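Local coordinates for BH2358 protein (Bacillus halodurans C-125, PDB 2RBD) that is of unknown function but is a putative spore coat protein that forms a four-helix bundle related to ferritins and assembles with three other copies, at residues 12-17 and 125-130; 39-44 and 84-89; 46-51 and 146-151. One frame throughout, in Å; residues are numbered along the deposited sequence.

Interaction 1. Residues 12-17 and 125-130; sequences EPLHYG and SIREDV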
ATOM      1  N   GLU A  12      22.424  -4.483 -17.408  1.00 42.86           N
ATOM      2  CA  GLU A  12      22.042  -5.488 -16.400  1.00 40.14           C
ATOM      3  C   GLU A  12      20.627  -5.932 -16.734  1.00 29.50           C
ATOM      4  O   GLU A  12      19.850  -5.139 -17.224  1.00 24.38           O
ATOM      5  CB  GLU A  12      22.033  -4.881 -14.997  1.00 37.71           C
ATOM      6  CG  GLU A  12      23.218  -3.966 -14.682  1.00 47.28           C
ATOM      7  CD  GLU A  12      23.059  -3.040 -13.423  1.00 49.74           C
ATOM      8  OE1 GLU A  12      21.960  -2.887 -12.809  1.00 47.97           O
ATOM      9  OE2 GLU A  12      24.102  -2.439 -13.054  1.00 67.62           O
ATOM     10  N   PRO A  13      20.290  -7.197 -16.475  1.00 25.51           N
ATOM     11  CA  PRO A  13      18.906  -7.634 -16.656  1.00 22.82           C
ATOM     12  C   PRO A  13      17.959  -7.022 -15.623  1.00 18.80           C
ATOM     13  O   PRO A  13      18.324  -6.835 -14.464  1.00 21.41           O
ATOM     14  CB  PRO A  13      18.970  -9.142 -16.433  1.00 24.64           C
ATOM     15  CG  PRO A  13      20.162  -9.372 -15.646  1.00 29.44           C
ATOM     16  CD  PRO A  13      21.153  -8.298 -16.016  1.00 28.12           C
ATOM     17  N   LEU A  14      16.741  -6.732 -16.064  1.00 18.45           N
ATOM     18  CA  LEU A  14      15.627  -6.454 -15.149  1.00 17.98           C
ATOM     19  C   LEU A  14      15.306  -7.688 -14.321  1.00 17.13           C
ATOM     20  O   LEU A  14      15.428  -8.821 -14.782  1.00 16.96           O
ATOM     21  CB  LEU A  14      14.370  -6.031 -15.922  1.00 16.87           C
ATOM     22  CG  LEU A  14      14.464  -4.744 -16.774  1.00 17.65           C
ATOM     23  CD1 LEU A  14      13.365  -4.682 -17.812  1.00 18.26           C
ATOM     24  CD2 LEU A  14      14.505  -3.493 -15.853  1.00 17.52           C
ATOM     25  N   HIS A  15      14.884  -7.475 -13.087  1.00 15.53           N
ATOM     26  CA  HIS A  15      14.330  -8.581 -12.314  1.00 14.17           C
ATOM     27  C   HIS A  15      12.836  -8.751 -12.543  1.00 12.20           C
ATOM     28  O   HIS A  15      12.200  -7.930 -13.177  1.00 13.05           O
ATOM     29  CB  HIS A  15      14.732  -8.522 -10.835  1.00 14.98           C
ATOM     30  CG  HIS A  15      14.124  -7.435 -10.007  1.00 14.12           C
ATOM     31  ND1 HIS A  15      12.797  -7.431  -9.612  1.00 14.90           N
ATOM     32  CD2 HIS A  15      14.715  -6.390  -9.372  1.00 15.34           C
ATOM     33  CE1 HIS A  15      12.595  -6.407  -8.801  1.00 15.24           C
ATOM     34  NE2 HIS A  15      13.740  -5.765  -8.630  1.00 15.86           N
ATOM     35  N   TYR A  16      12.312  -9.890 -12.138  1.00 12.79           N
ATOM     36  CA  TYR A  16      10.907 -10.234 -12.381  1.00 13.55           C
ATOM     37  C   TYR A  16       9.924  -9.206 -11.866  1.00 13.26           C
ATOM     38  O   TYR A  16       8.913  -8.931 -12.513  1.00 12.21           O
ATOM     39  CB  TYR A  16      10.587 -11.565 -11.731  1.00 12.68           C
ATOM     40  CG  TYR A  16      10.785 -12.822 -12.563  1.00 12.16           C
ATOM     41  CD1 TYR A  16      11.786 -12.933 -13.495  1.00 15.53           C
ATOM     42  CD2 TYR A  16       9.968 -13.878 -12.364  1.00 14.27           C
ATOM     43  CE1 TYR A  16      11.945 -14.105 -14.236  1.00 18.91           C
ATOM     44  CE2 TYR A  16      10.106 -15.031 -13.087  1.00 20.35           C
ATOM     45  CZ  TYR A  16      11.108 -15.141 -14.015  1.00 19.57           C
ATOM     46  OH  TYR A  16      11.221 -16.340 -14.734  1.00 21.79           O
ATOM     47  N   GLY A  17      10.240  -8.617 -10.725  1.00 12.58           N
ATOM     48  CA  GLY A  17       9.422  -7.542 -10.170  1.00 12.26           C
ATOM     49  C   GLY A  17       9.418  -6.282 -10.991  1.00 14.51           C
ATOM     50  O   GLY A  17       8.385  -5.657 -11.188  1.00 13.56           O
ATOM     51  N   SER A 125      13.047  -1.530  -6.895  1.00 16.11           N
ATOM     52  CA  SER A 125      13.989  -1.462  -8.009  1.00 15.97           C
ATOM     53  C   SER A 125      15.426  -1.727  -7.594  1.00 18.11           C
ATOM     54  O   SER A 125      15.858  -1.343  -6.529  1.00 17.83           O
ATOM     55  CB  SER A 125      13.951  -0.088  -8.682  1.00 17.07           C
ATOM     56  OG  SER A 125      12.751   0.067  -9.421  1.00 27.59           O
ATOM     57  N   ILE A 126      16.138  -2.430  -8.454  1.00 15.86           N
ATOM     58  CA  ILE A 126      17.581  -2.658  -8.321  1.00 15.54           C
ATOM     59  C   ILE A 126      18.303  -1.995  -9.465  1.00 17.63           C
ATOM     60  O   ILE A 126      19.363  -1.414  -9.267  1.00 19.25           O
ATOM     61  CB  ILE A 126      17.890  -4.156  -8.272  1.00 14.37           C
ATOM     62  CG1 ILE A 126      17.274  -4.775  -7.023  1.00 17.25           C
ATOM     63  CG2 ILE A 126      19.414  -4.384  -8.298  1.00 20.28           C
ATOM     64  CD1 ILE A 126      17.540  -6.279  -6.845  1.00 21.01           C
ATOM     65  N   ARG A 127      17.703  -1.970 -10.646  1.00 16.42           N
ATOM     66  CA  ARG A 127      18.284  -1.198 -11.739  1.00 18.30           C
ATOM     67  C   ARG A 127      18.026   0.276 -11.537  1.00 17.72           C
ATOM     68  O   ARG A 127      16.871   0.714 -11.410  1.00 17.54           O
ATOM     69  CB  ARG A 127      17.796  -1.700 -13.103  1.00 18.98           C
ATOM     70  CG  ARG A 127      18.947  -2.231 -13.957  1.00 25.18           C
ATOM     71  CD  ARG A 127      18.507  -2.804 -15.247  1.00 23.51           C
ATOM     72  NE  ARG A 127      17.950  -1.822 -16.167  1.00 20.13           N
ATOM     73  CZ  ARG A 127      17.554  -2.128 -17.389  1.00 21.05           C
ATOM     74  NH1 ARG A 127      17.697  -3.356 -17.857  1.00 20.98           N
ATOM     75  NH2 ARG A 127      17.029  -1.209 -18.157  1.00 21.23           N
ATOM     76  N   GLU A 128      19.103   1.060 -11.503  1.00 18.06           N
ATOM     77  CA  GLU A 128      18.996   2.476 -11.144  1.00 20.78           C
ATOM     78  C   GLU A 128      18.136   3.301 -12.105  1.00 18.34           C
ATOM     79  O   GLU A 128      17.478   4.263 -11.707  1.00 19.30           O
ATOM     80  CB  GLU A 128      20.396   3.108 -11.038  1.00 21.94           C
ATOM     81  CG  GLU A 128      21.217   2.554  -9.911  1.00 30.82           C
ATOM     82  CD  GLU A 128      22.680   3.099  -9.890  1.00 37.48           C
ATOM     83  OE1 GLU A 128      23.171   3.604 -10.932  1.00 57.58           O
ATOM     84  OE2 GLU A 128      23.329   3.015  -8.815  1.00 62.26           O
ATOM     85  N   ASP A 129      18.157   2.939 -13.384  1.00 18.11           N
ATOM     86  CA  ASP A 129      17.351   3.647 -14.381  1.00 18.27           C
ATOM     87  C   ASP A 129      15.851   3.517 -14.124  1.00 16.37           C
ATOM     88  O   ASP A 129      15.090   4.434 -14.434  1.00 16.38           O
ATOM     89  CB  ASP A 129      17.701   3.194 -15.810  1.00 20.00           C
ATOM     90  CG  ASP A 129      17.444   1.705 -16.066  1.00 21.99           C
ATOM     91  OD1 ASP A 129      17.863   0.846 -15.262  1.00 22.56           O
ATOM     92  OD2 ASP A 129      16.823   1.396 -17.105  1.00 27.62           O
ATOM     93  N   VAL A 130      15.438   2.346 -13.649  1.00 16.17           N
ATOM     94  CA  VAL A 130      14.009   2.087 -13.339  1.00 16.64           C
ATOM     95  C   VAL A 130      13.588   2.954 -12.144  1.00 14.76           C
ATOM     96  O   VAL A 130      12.573   3.646 -12.206  1.00 14.60           O
ATOM     97  CB  VAL A 130      13.710   0.581 -13.104  1.00 16.29           C
ATOM     98  CG1 VAL A 130      12.221   0.350 -12.727  1.00 17.84           C
ATOM     99  CG2 VAL A 130      14.111  -0.283 -14.339  1.00 19.18           C
TER
HETATM  100  O   HOH W   1      21.674  -0.088 -11.845  1.00 23.55           O
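Ile126 meets His15 where helix 16-42 and helix 128-155 start side by side at one end of a four-helix bundle, His15 and Arg127 being their N-cap residues. Ile126 crosses the His15 side chain at about a right angle, CD1 lying 3.8 Å from His15 CD2. Two bonds help to hold that ring's rotation: ND1 accepts weakly from Gly17 N, and NE2 bonds to Gln124 O. Arg127 bends at chi3 (67°), which swings NE out of line with the rest of its chain. Its NH1 donates to Glu12 O at 2.9 Å, this oxygen lying 27° out of the guanidinium plane, and also bonds to Asn73 OD1. Leu14 CD2 sits 3.6 Å above the centre of one guanidinium face. At Glu128 the backbone N donates to a water that in turn donates to Glu12 OE1. Asp129 meets the guanidinium side-on and in its plane, OD1 2.8 Å from Arg127 NE and OD2 2.8 Å from Arg127 NH2. An alanine at Arg127 would probably leave the Asp129 carboxylate without its ion-pair mate and open a gap beside Leu14. Val130 finishes the contact, CG2 3.6 Å from Leu14 CD2.

Interaction 2. Residues 39-44 and 84-89; sequences FINHTG and RPAARL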
ATOM      1  N   PHE A  39     -14.348   9.958 -20.435  1.00 13.74           N
ATOM      2  CA  PHE A  39     -14.713  11.081 -19.565  1.00 12.55           C
ATOM      3  C   PHE A  39     -14.705  12.435 -20.273  1.00 15.10           C
ATOM      4  O   PHE A  39     -15.536  13.262 -19.971  1.00 15.19           O
ATOM      5  CB  PHE A  39     -13.797  11.150 -18.362  1.00 14.34           C
ATOM      6  CG  PHE A  39     -14.045  10.095 -17.301  1.00 11.87           C
ATOM      7  CD1 PHE A  39     -15.238   9.394 -17.182  1.00 16.30           C
ATOM      8  CD2 PHE A  39     -13.067   9.878 -16.360  1.00 16.45           C
ATOM      9  CE1 PHE A  39     -15.417   8.454 -16.154  1.00 16.62           C
ATOM     10  CE2 PHE A  39     -13.227   8.944 -15.344  1.00 18.54           C
ATOM     11  CZ  PHE A  39     -14.401   8.229 -15.259  1.00 19.13           C
ATOM     12  N   ILE A  40     -13.801  12.659 -21.218  1.00 13.18           N
ATOM     13  CA  ILE A  40     -13.822  13.912 -21.985  0.60 14.93           C
ATOM     14  C   ILE A  40     -15.199  14.121 -22.615  1.00 14.56           C
ATOM     15  O   ILE A  40     -15.736  15.210 -22.595  1.00 16.58           O
ATOM     16  CB  ILE A  40     -12.700  13.931 -23.081  0.60 15.89           C
ATOM     17  CG1 ILE A  40     -11.397  14.455 -22.471  0.60 23.72           C
ATOM     18  CG2 ILE A  40     -13.077  14.791 -24.302  0.60 18.04           C
ATOM     19  CD1 ILE A  40     -10.178  13.857 -23.124  0.60 28.74           C
ATOM     20  N   ASN A  41     -15.768  13.051 -23.155  1.00 15.13           N
ATOM     21  CA  ASN A  41     -17.092  13.101 -23.767  1.00 13.96           C
ATOM     22  C   ASN A  41     -18.248  13.301 -22.785  1.00 15.69           C
ATOM     23  O   ASN A  41     -19.314  13.770 -23.187  1.00 18.61           O
ATOM     24  CB  ASN A  41     -17.308  11.858 -24.609  1.00 14.39           C
ATOM     25  CG  ASN A  41     -16.490  11.891 -25.907  1.00 16.84           C
ATOM     26  OD1 ASN A  41     -16.359  12.949 -26.501  1.00 18.34           O
ATOM     27  ND2 ASN A  41     -15.997  10.760 -26.355  1.00 15.40           N
ATOM     28  N   HIS A  42     -18.057  12.943 -21.520  1.00 12.99           N
ATOM     29  CA  HIS A  42     -19.063  13.075 -20.468  1.00 12.97           C
ATOM     30  C   HIS A  42     -18.974  14.390 -19.723  1.00 17.32           C
ATOM     31  O   HIS A  42     -19.835  14.688 -18.953  1.00 16.67           O
ATOM     32  CB  HIS A  42     -18.892  11.971 -19.398  1.00 13.13           C
ATOM     33  CG  HIS A  42     -19.346  10.618 -19.827  1.00 14.07           C
ATOM     34  ND1 HIS A  42     -20.485  10.029 -19.353  1.00 11.50           N
ATOM     35  CD2 HIS A  42     -18.800   9.723 -20.676  1.00 11.13           C
ATOM     36  CE1 HIS A  42     -20.624   8.823 -19.882  1.00 14.51           C
ATOM     37  NE2 HIS A  42     -19.608   8.608 -20.695  1.00 12.59           N
ATOM     38  N   THR A  43     -17.932  15.181 -19.890  1.00 16.00           N
ATOM     39  CA  THR A  43     -17.659  16.350 -19.065  0.70 17.28           C
ATOM     40  C   THR A  43     -18.282  17.623 -19.665  1.00 18.99           C
ATOM     41  O   THR A  43     -18.150  17.838 -20.872  1.00 20.56           O
ATOM     42  CB  THR A  43     -16.100  16.580 -18.989  0.70 20.07           C
ATOM     43  OG1 THR A  43     -15.448  15.428 -18.401  0.70 21.14           O
ATOM     44  CG2 THR A  43     -15.755  17.835 -18.192  0.70 17.51           C
ATOM     45  N   GLY A  44     -18.837  18.465 -18.813  1.00 22.94           N
ATOM     46  CA  GLY A  44     -19.288  19.780 -19.228  1.00 25.92           C
ATOM     47  C   GLY A  44     -18.219  20.836 -18.963  1.00 28.50           C
ATOM     48  O   GLY A  44     -17.888  21.664 -19.839  1.00 31.60           O
ATOM     49  N   ARG A  84     -11.050   7.052 -29.200  1.00 17.97           N
ATOM     50  CA  ARG A  84     -12.511   7.068 -29.175  1.00 17.44           C
ATOM     51  C   ARG A  84     -13.035   8.189 -30.042  1.00 16.09           C
ATOM     52  O   ARG A  84     -12.449   9.261 -30.125  1.00 15.78           O
ATOM     53  CB  ARG A  84     -13.036   7.337 -27.741  1.00 16.85           C
ATOM     54  CG  ARG A  84     -12.846   6.186 -26.809  1.00 20.11           C
ATOM     55  CD  ARG A  84     -13.269   6.568 -25.422  1.00 17.63           C
ATOM     56  NE  ARG A  84     -13.325   5.348 -24.646  1.00 19.90           N
ATOM     57  CZ  ARG A  84     -14.421   4.650 -24.463  1.00 20.98           C
ATOM     58  NH1 ARG A  84     -15.574   5.128 -24.929  1.00 18.92           N
ATOM     59  NH2 ARG A  84     -14.373   3.526 -23.799  1.00 25.75           N
ATOM     60  N   PRO A  85     -14.204   7.996 -30.641  1.00 16.48           N
ATOM     61  CA  PRO A  85     -14.841   9.122 -31.299  1.00 17.78           C
ATOM     62  C   PRO A  85     -15.375  10.183 -30.350  1.00 18.74           C
ATOM     63  O   PRO A  85     -15.605   9.930 -29.158  1.00 16.29           O
ATOM     64  CB  PRO A  85     -15.982   8.468 -32.101  1.00 18.67           C
ATOM     65  CG  PRO A  85     -16.177   7.168 -31.564  1.00 18.46           C
ATOM     66  CD  PRO A  85     -14.994   6.762 -30.741  1.00 17.30           C
ATOM     67  N   ALA A  86     -15.585  11.391 -30.866  1.00 18.06           N
ATOM     68  CA  ALA A  86     -16.250  12.421 -30.126  1.00 18.24           C
ATOM     69  C   ALA A  86     -17.733  12.060 -29.951  1.00 17.48           C
ATOM     70  O   ALA A  86     -18.302  11.323 -30.758  1.00 19.84           O
ATOM     71  CB  ALA A  86     -16.150  13.761 -30.877  1.00 21.68           C
ATOM     72  N   ALA A  87     -18.332  12.580 -28.897  1.00 19.82           N
ATOM     73  CA  ALA A  87     -19.752  12.397 -28.649  1.00 20.42           C
ATOM     74  C   ALA A  87     -20.300  13.698 -28.143  1.00 21.05           C
ATOM     75  O   ALA A  87     -19.585  14.472 -27.490  1.00 22.77           O
ATOM     76  CB  ALA A  87     -19.979  11.329 -27.607  1.00 17.46           C
ATOM     77  N   ARG A  88     -21.573  13.952 -28.417  1.00 22.39           N
ATOM     78  CA  ARG A  88     -22.264  15.093 -27.834  1.00 22.51           C
ATOM     79  C   ARG A  88     -22.785  14.766 -26.459  1.00 22.88           C
ATOM     80  O   ARG A  88     -23.463  13.752 -26.241  1.00 20.95           O
ATOM     81  CB  ARG A  88     -23.448  15.564 -28.717  1.00 25.76           C
ATOM     82  CG  ARG A  88     -23.169  15.671 -30.245  1.00 29.59           C
ATOM     83  N   LEU A  89     -22.480  15.641 -25.532  1.00 21.01           N
ATOM     84  CA  LEU A  89     -22.863  15.513 -24.155  1.00 24.72           C
ATOM     85  C   LEU A  89     -24.353  15.272 -23.974  1.00 23.65           C
ATOM     86  O   LEU A  89     -24.758  14.398 -23.202  1.00 23.83           O
ATOM     87  CB  LEU A  89     -22.479  16.802 -23.426  1.00 28.03           C
ATOM     88  CG  LEU A  89     -22.493  16.732 -21.927  1.00 30.67           C
ATOM     89  CD1 LEU A  89     -21.503  15.659 -21.520  1.00 40.22           C
ATOM     90  CD2 LEU A  89     -22.121  18.079 -21.324  1.00 30.61           C
TER
HETATM   91  O   HOH W   2     -19.224  15.751 -25.038  1.00 24.29           O
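Asn41, on helix 16-42, holds the extended chain of residues 84-89 with both ends of its side-chain amide. Asn41 ND2 donates to Pro85 O at 2.9 Å, meeting this oxygen in its carbonyl plane, while the acceptor stands 26° out of the Asn41 amide plane. Asn41 OD1 accepts a weak bond from Ala87 N at 3.1 Å. One amide thus engages the backbone on both sides of Ala86, which settles which end of the amide carries the nitrogen; ND2 has a second acceptor in Gly95 O of the fourth subunit. CG stands beside the backbone N of Asn41 (chi1 -73°), and chi2 (-38°) then turns the amide so that OD1 faces Ala87 N and ND2 faces Pro85 O.

Water adds a second link: one molecule lies 2.7 Å from Asn41 O and 2.8 Å from Ala87 O, placed to donate to either.

Van der Waals contacts flank these bonds. Ala87 CB packs 3.9 Å from Asn41 CG. Leu89 lays CD1 3.2 Å from His42 O and reaches Gly44 CA with CD2; within residues 39-44 its methyls meet backbone atoms, and Leu89 also packs on Arg97.

The loop lies on the side of helix 16-42 turned away from its own bundle, where the fourth subunit packs against it, as part of the long connection from helix 46-72 to helix 100-124. Thr43 packs on both of these helices, while the fourth subunit reaches His42 NE2 through its Ala96 O.

Interaction 3. Residues 46-51 and 146-151; sequences EDLKNL and GKMLKL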
ATOM      1  N   GLU A  46     -15.146  23.050 -18.592  1.00 18.36           N
ATOM      2  CA  GLU A  46     -13.975  23.160 -19.453  0.50 18.81           C
ATOM      3  C   GLU A  46     -12.640  23.075 -18.686  1.00 16.06           C
ATOM      4  O   GLU A  46     -11.616  22.635 -19.240  1.00 16.04           O
ATOM      5  CB  GLU A  46     -14.060  24.442 -20.301  0.50 21.84           C
ATOM      6  CG  GLU A  46     -15.244  24.447 -21.295  0.50 22.83           C
ATOM      7  CD  GLU A  46     -15.325  23.210 -22.200  0.50 24.43           C
ATOM      8  OE1 GLU A  46     -14.340  22.879 -22.885  0.50 26.68           O
ATOM      9  OE2 GLU A  46     -16.394  22.561 -22.231  0.50 36.35           O
ATOM     10  N   ASP A  47     -12.640  23.498 -17.432  1.00 15.50           N
ATOM     11  CA  ASP A  47     -11.446  23.418 -16.595  1.00 16.37           C
ATOM     12  C   ASP A  47     -11.113  21.959 -16.271  1.00 15.73           C
ATOM     13  O   ASP A  47      -9.960  21.551 -16.302  1.00 16.51           O
ATOM     14  CB  ASP A  47     -11.626  24.206 -15.308  1.00 16.06           C
ATOM     15  CG  ASP A  47     -11.838  25.711 -15.558  1.00 23.49           C
ATOM     16  OD1 ASP A  47     -11.050  26.242 -16.357  1.00 24.98           O
ATOM     17  OD2 ASP A  47     -12.763  26.322 -14.954  1.00 28.54           O
ATOM     18  N   LEU A  48     -12.139  21.168 -16.000  1.00 15.16           N
ATOM     19  CA  LEU A  48     -11.926  19.746 -15.786  1.00 14.10           C
ATOM     20  C   LEU A  48     -11.478  19.099 -17.084  1.00 14.73           C
ATOM     21  O   LEU A  48     -10.539  18.289 -17.087  1.00 13.65           O
ATOM     22  CB  LEU A  48     -13.211  19.110 -15.267  1.00 14.94           C
ATOM     23  CG  LEU A  48     -13.207  17.581 -15.130  1.00 14.53           C
ATOM     24  CD1 LEU A  48     -12.060  17.134 -14.251  1.00 12.83           C
ATOM     25  CD2 LEU A  48     -14.557  17.085 -14.549  1.00 14.60           C
ATOM     26  N   LYS A  49     -12.104  19.448 -18.205  1.00 13.98           N
ATOM     27  CA  LYS A  49     -11.718  18.895 -19.484  0.70 14.98           C
ATOM     28  C   LYS A  49     -10.238  19.137 -19.785  1.00 14.84           C
ATOM     29  O   LYS A  49      -9.508  18.259 -20.258  1.00 16.24           O
ATOM     30  CB  LYS A  49     -12.573  19.509 -20.579  0.70 18.00           C
ATOM     31  CG  LYS A  49     -12.725  18.654 -21.788  0.70 24.70           C
ATOM     32  CD  LYS A  49     -13.794  19.235 -22.760  0.70 23.97           C
ATOM     33  CE  LYS A  49     -15.185  19.429 -22.107  0.70 36.27           C
ATOM     34  NZ  LYS A  49     -16.180  20.045 -23.050  0.70 39.42           N
ATOM     35  N   ASN A  50      -9.773  20.344 -19.482  1.00 14.85           N
ATOM     36  CA  ASN A  50      -8.396  20.659 -19.737  1.00 15.17           C
ATOM     37  C   ASN A  50      -7.452  19.779 -18.938  1.00 13.05           C
ATOM     38  O   ASN A  50      -6.406  19.374 -19.418  1.00 14.52           O
ATOM     39  CB  ASN A  50      -8.096  22.111 -19.384  1.00 16.31           C
ATOM     40  CG  ASN A  50      -8.599  23.097 -20.440  1.00 21.82           C
ATOM     41  OD1 ASN A  50      -8.787  22.758 -21.603  1.00 25.92           O
ATOM     42  ND2 ASN A  50      -8.807  24.336 -20.008  1.00 23.66           N
ATOM     43  N   LEU A  51      -7.806  19.516 -17.694  1.00 13.71           N
ATOM     44  CA  LEU A  51      -6.974  18.677 -16.834  1.00 13.14           C
ATOM     45  C   LEU A  51      -7.008  17.205 -17.259  1.00 12.83           C
ATOM     46  O   LEU A  51      -5.997  16.507 -17.165  1.00 13.23           O
ATOM     47  CB  LEU A  51      -7.365  18.850 -15.371  1.00 12.60           C
ATOM     48  CG  LEU A  51      -6.812  20.126 -14.710  1.00 17.90           C
ATOM     49  CD1 LEU A  51      -7.527  20.477 -13.384  1.00 20.46           C
ATOM     50  CD2 LEU A  51      -5.288  20.005 -14.488  1.00 19.55           C
ATOM     51  N   GLY A 146      -1.785  18.114  -7.165  1.00 13.92           N
ATOM     52  CA  GLY A 146      -2.039  19.419  -6.554  1.00 13.40           C
ATOM     53  C   GLY A 146      -2.993  20.297  -7.381  1.00 14.65           C
ATOM     54  O   GLY A 146      -3.826  21.015  -6.829  1.00 15.35           O
ATOM     55  N   LYS A 147      -2.880  20.209  -8.695  1.00 14.95           N
ATOM     56  CA  LYS A 147      -3.820  20.860  -9.618  1.00 16.86           C
ATOM     57  C   LYS A 147      -5.230  20.316  -9.492  1.00 16.70           C
ATOM     58  O   LYS A 147      -6.189  21.085  -9.517  1.00 17.12           O
ATOM     59  CB  LYS A 147      -3.341  20.734 -11.058  1.00 17.94           C
ATOM     60  CG  LYS A 147      -2.098  21.478 -11.416  1.00 23.57           C
ATOM     61  CD  LYS A 147      -1.723  20.965 -12.820  1.00 31.07           C
ATOM     62  CE  LYS A 147      -1.172  21.993 -13.706  1.00 39.89           C
ATOM     63  NZ  LYS A 147      -1.721  21.806 -15.069  1.00 31.98           N
HETATM   64  N   MSE A 148      -5.383  18.993  -9.374  1.00 13.95           N
HETATM   65  CA  MSE A 148      -6.693  18.405  -9.115  1.00 14.64           C
HETATM   66  C   MSE A 148      -7.304  18.875  -7.815  1.00 16.80           C
HETATM   67  O   MSE A 148      -8.458  19.174  -7.774  1.00 15.02           O
HETATM   68  CB  MSE A 148      -6.597  16.860  -9.161  1.00 14.54           C
HETATM   69  CG  MSE A 148      -6.275  16.283 -10.529  1.00 16.28           C
HETATM   70 SE   MSE A 148      -7.542  16.725 -11.945  0.80 16.78          SE
HETATM   71  CE  MSE A 148      -9.202  16.149 -11.113  1.00 16.98           C
ATOM     72  N   LEU A 149      -6.518  18.945  -6.747  1.00 15.88           N
ATOM     73  CA  LEU A 149      -7.025  19.425  -5.482  1.00 15.51           C
ATOM     74  C   LEU A 149      -7.500  20.870  -5.622  1.00 15.40           C
ATOM     75  O   LEU A 149      -8.571  21.206  -5.123  1.00 15.88           O
ATOM     76  CB  LEU A 149      -5.943  19.324  -4.421  1.00 15.87           C
ATOM     77  CG  LEU A 149      -6.293  19.777  -2.998  1.00 17.24           C
ATOM     78  CD1 LEU A 149      -7.519  18.985  -2.515  1.00 16.46           C
ATOM     79  CD2 LEU A 149      -5.073  19.615  -2.077  1.00 15.97           C
ATOM     80  N   LYS A 150      -6.716  21.707  -6.297  1.00 15.52           N
ATOM     81  CA  LYS A 150      -7.102  23.121  -6.525  1.00 15.63           C
ATOM     82  C   LYS A 150      -8.438  23.220  -7.281  1.00 17.37           C
ATOM     83  O   LYS A 150      -9.334  23.989  -6.903  1.00 16.85           O
ATOM     84  CB  LYS A 150      -6.012  23.854  -7.281  1.00 17.58           C
ATOM     85  CG  LYS A 150      -4.875  24.312  -6.387  1.00 23.68           C
ATOM     86  CD  LYS A 150      -3.696  24.816  -7.179  1.00 25.11           C
ATOM     87  CE  LYS A 150      -2.501  25.113  -6.265  1.00 36.12           C
ATOM     88  NZ  LYS A 150      -1.364  25.612  -7.098  1.00 46.09           N
ATOM     89  N   LEU A 151      -8.585  22.407  -8.321  1.00 14.75           N
ATOM     90  CA  LEU A 151      -9.838  22.316  -9.083  1.00 15.30           C
ATOM     91  C   LEU A 151     -11.006  21.969  -8.196  1.00 16.39           C
ATOM     92  O   LEU A 151     -12.028  22.644  -8.220  1.00 15.68           O
ATOM     93  CB  LEU A 151      -9.719  21.307 -10.217  1.00 17.73           C
ATOM     94  CG  LEU A 151     -10.945  21.060 -11.111  1.00 20.16           C
ATOM     95  CD1 LEU A 151     -11.078  22.199 -12.081  1.00 18.85           C
ATOM     96  CD2 LEU A 151     -10.878  19.704 -11.862  1.00 18.12           C
TER
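Leu48 and Leu51 face Leu151 and Met148 across two nearly antiparallel helical segments, 46-51 and 146-151, whose directions differ by 170° and whose axes come no closer than 11.1 Å. No hydrogen bond joins the segments, and the contact rests on side-chain packing.

Leu51 fills much of the space between the helices. It meets Leu151 tip to tip, CD1 3.8 Å from Leu151 CD2. The same CD1 lies 4.0 Å from the SE atom of Met148, a selenomethionine. The other branch, CD2, turns to the chain of Lys147, 4.0 Å from its CB, and touches it obliquely. The two methyls of Leu151 part company. CD2 goes inward to Leu48 CD1 at 3.7 Å, the two side chains crossing at about a right angle, while CD1 stays 3.8 Å from Asp47 CB. Met148 curls through bends at chi2 and chi3 (-59° and -53°), so that CE comes back within 4.4 Å of Leu48 CD1.

Charged groups border the apolar layer. Asp47 OD2 forms a salt bridge with Lys155, and Lys147 NZ one with Glu54, so each ties its helix to the other beyond these residues. Lys147 thereby lends its aliphatic carbons to Leu51 while its ammonium group pairs with a carboxylate.

On the inner side, Met148 and Leu151 also touch Ser104 of helix 100-124, and Leu48 and Leu151 pack on Trp157. Leucine and methionine side chains turned inward, with ion pairs along the rim, make the antiparallel pairing of helices 46-72 and 128-155 characteristic of a four-helix bundle, consistent with membership of the ferritin clan.

Interactions 1 and 3 sit on opposite sides of the chain's centre, their own centres about 34 Å apart, and share helix 128-155. Interactions 1 and 2 share helix 16-42, with centres about 39 Å apart. Interaction 2 is nested along the chain within the loop closed by interaction 1, whereas interaction 3 alternates with both. Interactions 2 and 3 touch at the turn between helices 16-42 and 46-72. One end of the bundle is thus joined by paired helix starts, the other by helix packing and by the long crossover connection, with other subunits adding contacts at both.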